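Local coordinates for protein terminase large subunit (Bacillus phage spp1, PDB 2WBN) that drives viral DNA into empty capsids as an ATP-powered motor and, through this nuclease domain, cuts the genome to start and end packaging, at residues Ala65-His70 with Arg196-Arg201. Residues are numbered along the deposited sequence; the frame is centred on the assembly and turned at random.
Sequences AFVRWH and RYAFER
A198 and F199, at the C-terminal end of helix 190-198, meet V67 and W69 of strand 64-72 in a buried, wholly apolar contact. Before them, R196 and Y197 face other neighbours, a salt bridge to D193 and a hydrogen bond to D56 respectively. A198 directs its CB toward the strand, 4.5 Å from V67 CG2, where the chains come nearest, 7.8 Å between the CA atoms of V67 and A198. Further back on the same helix, D193 and H190 lie about one and a half and two turns before A198; with D56 on the adjoining strand 51-56 they bind the second manganese of the RNase H-like nuclease fold, and the contact thus packs the metal-bearing helix on the central mixed sheet. F199, where the chain leaves helical geometry, reaches further along the strand. Its CG is anti to the carbonyl carbon (chi1 -74°), and the ring extends to W69 edge first: CE1 stands 3.8 Å from W69 CG, over one face of the indole. The pair is T-shaped, phenyl and five-membered ring centroids 5.5 Å apart and planes at 70°. V67 CG2 lies in plane at the edge of the same indole, whose NE1 makes a weak hydrogen bond to T195 OG1. Beyond F199, E200 and R201 do not touch the strand; R201 NE donates to E200 OE2 at 2.6 Å in a salt bridge.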
ATOM      1  N   ALA A  65       4.875  -1.096   6.860  1.00 43.83           N
ATOM      2  CA  ALA A  65       4.211  -0.072   6.034  1.00 45.03           C
ATOM      3  C   ALA A  65       2.711  -0.343   5.971  1.00 44.96           C
ATOM      4  O   ALA A  65       2.274  -1.383   5.440  1.00 45.65           O
ATOM      5  CB  ALA A  65       4.813  -0.042   4.646  1.00 45.52           C
ATOM      6  N   PHE A  66       1.947   0.551   6.606  1.00 45.28           N
ATOM      7  CA  PHE A  66       0.488   0.568   6.536  1.00 45.88           C
ATOM      8  C   PHE A  66       0.048   1.616   5.510  1.00 46.10           C
ATOM      9  O   PHE A  66       0.524   2.754   5.548  1.00 46.18           O
ATOM     10  CB  PHE A  66      -0.106   0.929   7.899  1.00 46.25           C
ATOM     11  CG  PHE A  66      -1.584   1.193   7.867  1.00 46.17           C
ATOM     12  CD1 PHE A  66      -2.491   0.138   7.869  1.00 47.79           C
ATOM     13  CD2 PHE A  66      -2.069   2.487   7.820  1.00 48.15           C
ATOM     14  CE1 PHE A  66      -3.852   0.373   7.834  1.00 48.87           C
ATOM     15  CE2 PHE A  66      -3.437   2.734   7.775  1.00 49.54           C
ATOM     16  CZ  PHE A  66      -4.327   1.678   7.777  1.00 49.18           C
ATOM     17  N   VAL A  67      -0.853   1.239   4.605  1.00 45.54           N
ATOM     18  CA  VAL A  67      -1.404   2.201   3.628  1.00 44.74           C
ATOM     19  C   VAL A  67      -2.934   2.160   3.651  1.00 44.96           C
ATOM     20  O   VAL A  67      -3.529   1.098   3.865  1.00 44.21           O
ATOM     21  CB  VAL A  67      -0.857   1.954   2.195  1.00 44.48           C
ATOM     22  CG1 VAL A  67       0.682   2.013   2.191  1.00 43.38           C
ATOM     23  CG2 VAL A  67      -1.382   0.600   1.585  1.00 42.67           C
ATOM     24  N   ARG A  68      -3.548   3.331   3.440  1.00 44.62           N
ATOM     25  CA  ARG A  68      -4.983   3.480   3.264  1.00 44.96           C
ATOM     26  C   ARG A  68      -5.239   4.304   1.996  1.00 45.28           C
ATOM     27  O   ARG A  68      -4.701   5.402   1.857  1.00 45.08           O
ATOM     28  CB  ARG A  68      -5.589   4.170   4.475  1.00 45.10           C
ATOM     29  CG  ARG A  68      -7.091   4.488   4.396  1.00 45.94           C
ATOM     30  CD  ARG A  68      -7.489   5.367   5.596  1.00 46.00           C
ATOM     31  NE  ARG A  68      -8.919   5.727   5.641  1.00 47.75           N
ATOM     32  CZ  ARG A  68      -9.892   5.006   6.206  1.00 48.40           C
ATOM     33  NH1 ARG A  68      -9.639   3.840   6.777  1.00 49.73           N
ATOM     34  NH2 ARG A  68     -11.152   5.452   6.183  1.00 48.69           N
ATOM     35  N   TRP A  69      -6.045   3.742   1.097  1.00 44.87           N
ATOM     36  CA  TRP A  69      -6.387   4.339  -0.199  1.00 44.52           C
ATOM     37  C   TRP A  69      -7.898   4.376  -0.404  1.00 44.66           C
ATOM     38  O   TRP A  69      -8.634   3.598   0.206  1.00 45.74           O
ATOM     39  CB  TRP A  69      -5.849   3.458  -1.309  1.00 43.99           C
ATOM     40  CG  TRP A  69      -4.399   3.313  -1.394  1.00 43.73           C
ATOM     41  CD1 TRP A  69      -3.610   2.431  -0.695  1.00 42.88           C
ATOM     42  CD2 TRP A  69      -3.537   4.002  -2.291  1.00 43.15           C
ATOM     43  NE1 TRP A  69      -2.297   2.578  -1.077  1.00 44.14           N
ATOM     44  CE2 TRP A  69      -2.229   3.528  -2.066  1.00 43.81           C
ATOM     45  CE3 TRP A  69      -3.732   5.009  -3.237  1.00 43.25           C
ATOM     46  CZ2 TRP A  69      -1.130   4.024  -2.763  1.00 42.38           C
ATOM     47  CZ3 TRP A  69      -2.645   5.497  -3.925  1.00 42.35           C
ATOM     48  CH2 TRP A  69      -1.367   5.015  -3.695  1.00 43.68           C
ATOM     49  N   HIS A  70      -8.339   5.241  -1.311  1.00 44.77           N
ATOM     50  CA  HIS A  70      -9.692   5.214  -1.845  1.00 44.50           C
ATOM     51  C   HIS A  70      -9.644   4.785  -3.305  1.00 44.74           C
ATOM     52  O   HIS A  70      -8.759   5.205  -4.064  1.00 43.64           O
ATOM     53  CB  HIS A  70     -10.353   6.586  -1.765  1.00 44.08           C
ATOM     54  CG  HIS A  70     -11.642   6.671  -2.533  1.00 44.98           C
ATOM     55  ND1 HIS A  70     -12.775   5.982  -2.163  1.00 45.03           N
ATOM     56  CD2 HIS A  70     -11.967   7.345  -3.662  1.00 45.46           C
ATOM     57  CE1 HIS A  70     -13.744   6.230  -3.027  1.00 45.07           C
ATOM     58  NE2 HIS A  70     -13.282   7.061  -3.943  1.00 44.07           N
ATOM     59  N   ARG A 196      -0.317  -3.252  -3.134  1.00 47.04           N
ATOM     60  CA  ARG A 196      -0.717  -4.519  -3.765  1.00 48.08           C
ATOM     61  C   ARG A 196      -1.650  -5.367  -2.903  1.00 47.36           C
ATOM     62  O   ARG A 196      -2.684  -5.835  -3.392  1.00 47.01           O
ATOM     63  CB  ARG A 196       0.477  -5.383  -4.077  1.00 49.07           C
ATOM     64  CG  ARG A 196       1.107  -5.170  -5.411  1.00 51.53           C
ATOM     65  CD  ARG A 196       1.843  -6.460  -5.749  1.00 53.45           C
ATOM     66  NE  ARG A 196       2.933  -6.658  -4.787  1.00 54.43           N
ATOM     67  CZ  ARG A 196       3.041  -7.653  -3.916  1.00 53.96           C
ATOM     68  NH1 ARG A 196       2.124  -8.624  -3.825  1.00 53.12           N
ATOM     69  NH2 ARG A 196       4.092  -7.670  -3.109  1.00 53.45           N
ATOM     70  N   TYR A 197      -1.266  -5.605  -1.643  1.00 46.93           N
ATOM     71  CA  TYR A 197      -2.114  -6.394  -0.745  1.00 46.33           C
ATOM     72  C   TYR A 197      -3.487  -5.737  -0.639  1.00 46.27           C
ATOM     73  O   TYR A 197      -4.490  -6.404  -0.760  1.00 46.00           O
ATOM     74  CB  TYR A 197      -1.561  -6.533   0.675  1.00 45.52           C
ATOM     75  CG  TYR A 197      -0.108  -6.900   0.793  1.00 45.33           C
ATOM     76  CD1 TYR A 197       0.502  -7.759  -0.120  1.00 46.59           C
ATOM     77  CD2 TYR A 197       0.657  -6.413   1.854  1.00 47.32           C
ATOM     78  CE1 TYR A 197       1.839  -8.102   0.010  1.00 48.23           C
ATOM     79  CE2 TYR A 197       1.980  -6.714   1.977  1.00 45.62           C
ATOM     80  CZ  TYR A 197       2.569  -7.570   1.064  1.00 47.11           C
ATOM     81  OH  TYR A 197       3.886  -7.882   1.218  1.00 49.38           O
ATOM     82  N   ALA A 198      -3.511  -4.420  -0.436  1.00 46.19           N
ATOM     83  CA  ALA A 198      -4.761  -3.697  -0.210  1.00 46.43           C
ATOM     84  C   ALA A 198      -5.754  -3.886  -1.357  1.00 47.19           C
ATOM     85  O   ALA A 198      -6.962  -3.938  -1.124  1.00 47.99           O
ATOM     86  CB  ALA A 198      -4.487  -2.207   0.008  1.00 45.93           C
ATOM     87  N   PHE A 199      -5.236  -3.970  -2.583  1.00 47.50           N
ATOM     88  CA  PHE A 199      -6.053  -4.119  -3.796  1.00 47.99           C
ATOM     89  C   PHE A 199      -6.104  -5.524  -4.398  1.00 48.28           C
ATOM     90  O   PHE A 199      -6.601  -5.689  -5.515  1.00 48.07           O
ATOM     91  CB  PHE A 199      -5.550  -3.156  -4.859  1.00 48.22           C
ATOM     92  CG  PHE A 199      -5.930  -1.747  -4.586  1.00 48.20           C
ATOM     93  CD1 PHE A 199      -5.076  -0.909  -3.892  1.00 48.27           C
ATOM     94  CD2 PHE A 199      -7.181  -1.280  -4.950  1.00 48.87           C
ATOM     95  CE1 PHE A 199      -5.446   0.409  -3.617  1.00 48.28           C
ATOM     96  CE2 PHE A 199      -7.547   0.026  -4.675  1.00 48.49           C
ATOM     97  CZ  PHE A 199      -6.686   0.857  -3.998  1.00 48.58           C
ATOM     98  N   GLU A 200      -5.622  -6.537  -3.679  1.00 48.95           N
ATOM     99  CA  GLU A 200      -5.568  -7.884  -4.265  1.00 49.35           C
ATOM    100  C   GLU A 200      -6.941  -8.418  -4.699  1.00 49.73           C
ATOM    101  O   GLU A 200      -7.029  -9.148  -5.678  1.00 49.79           O
ATOM    102  CB  GLU A 200      -4.847  -8.885  -3.343  1.00 49.00           C
ATOM    103  CG  GLU A 200      -5.596  -9.256  -2.075  1.00 49.60           C
ATOM    104  CD  GLU A 200      -5.064 -10.529  -1.415  1.00 48.99           C
ATOM    105  OE1 GLU A 200      -3.925 -10.960  -1.692  1.00 48.84           O
ATOM    106  OE2 GLU A 200      -5.813 -11.107  -0.609  1.00 49.07           O
ATOM    107  N   ARG A 201      -8.004  -8.053  -3.980  1.00 50.59           N
ATOM    108  CA  ARG A 201      -9.358  -8.562  -4.295  1.00 51.24           C
ATOM    109  C   ARG A 201     -10.032  -7.798  -5.435  1.00 52.17           C
ATOM    110  O   ARG A 201     -11.126  -8.168  -5.855  1.00 51.85           O
ATOM    111  CB  ARG A 201     -10.292  -8.505  -3.077  1.00 51.31           C
ATOM    112  CG  ARG A 201      -9.717  -9.007  -1.750  1.00 52.40           C
ATOM    113  CD  ARG A 201      -9.252 -10.455  -1.815  1.00 53.91           C
ATOM    114  NE  ARG A 201      -8.437 -10.813  -0.650  1.00 55.10           N
ATOM    115  CZ  ARG A 201      -8.912 -11.070   0.570  1.00 56.54           C
ATOM    116  NH1 ARG A 201     -10.220 -11.034   0.816  1.00 57.23           N
ATOM    117  NH2 ARG A 201      -8.066 -11.386   1.554  1.00 56.56           N
TER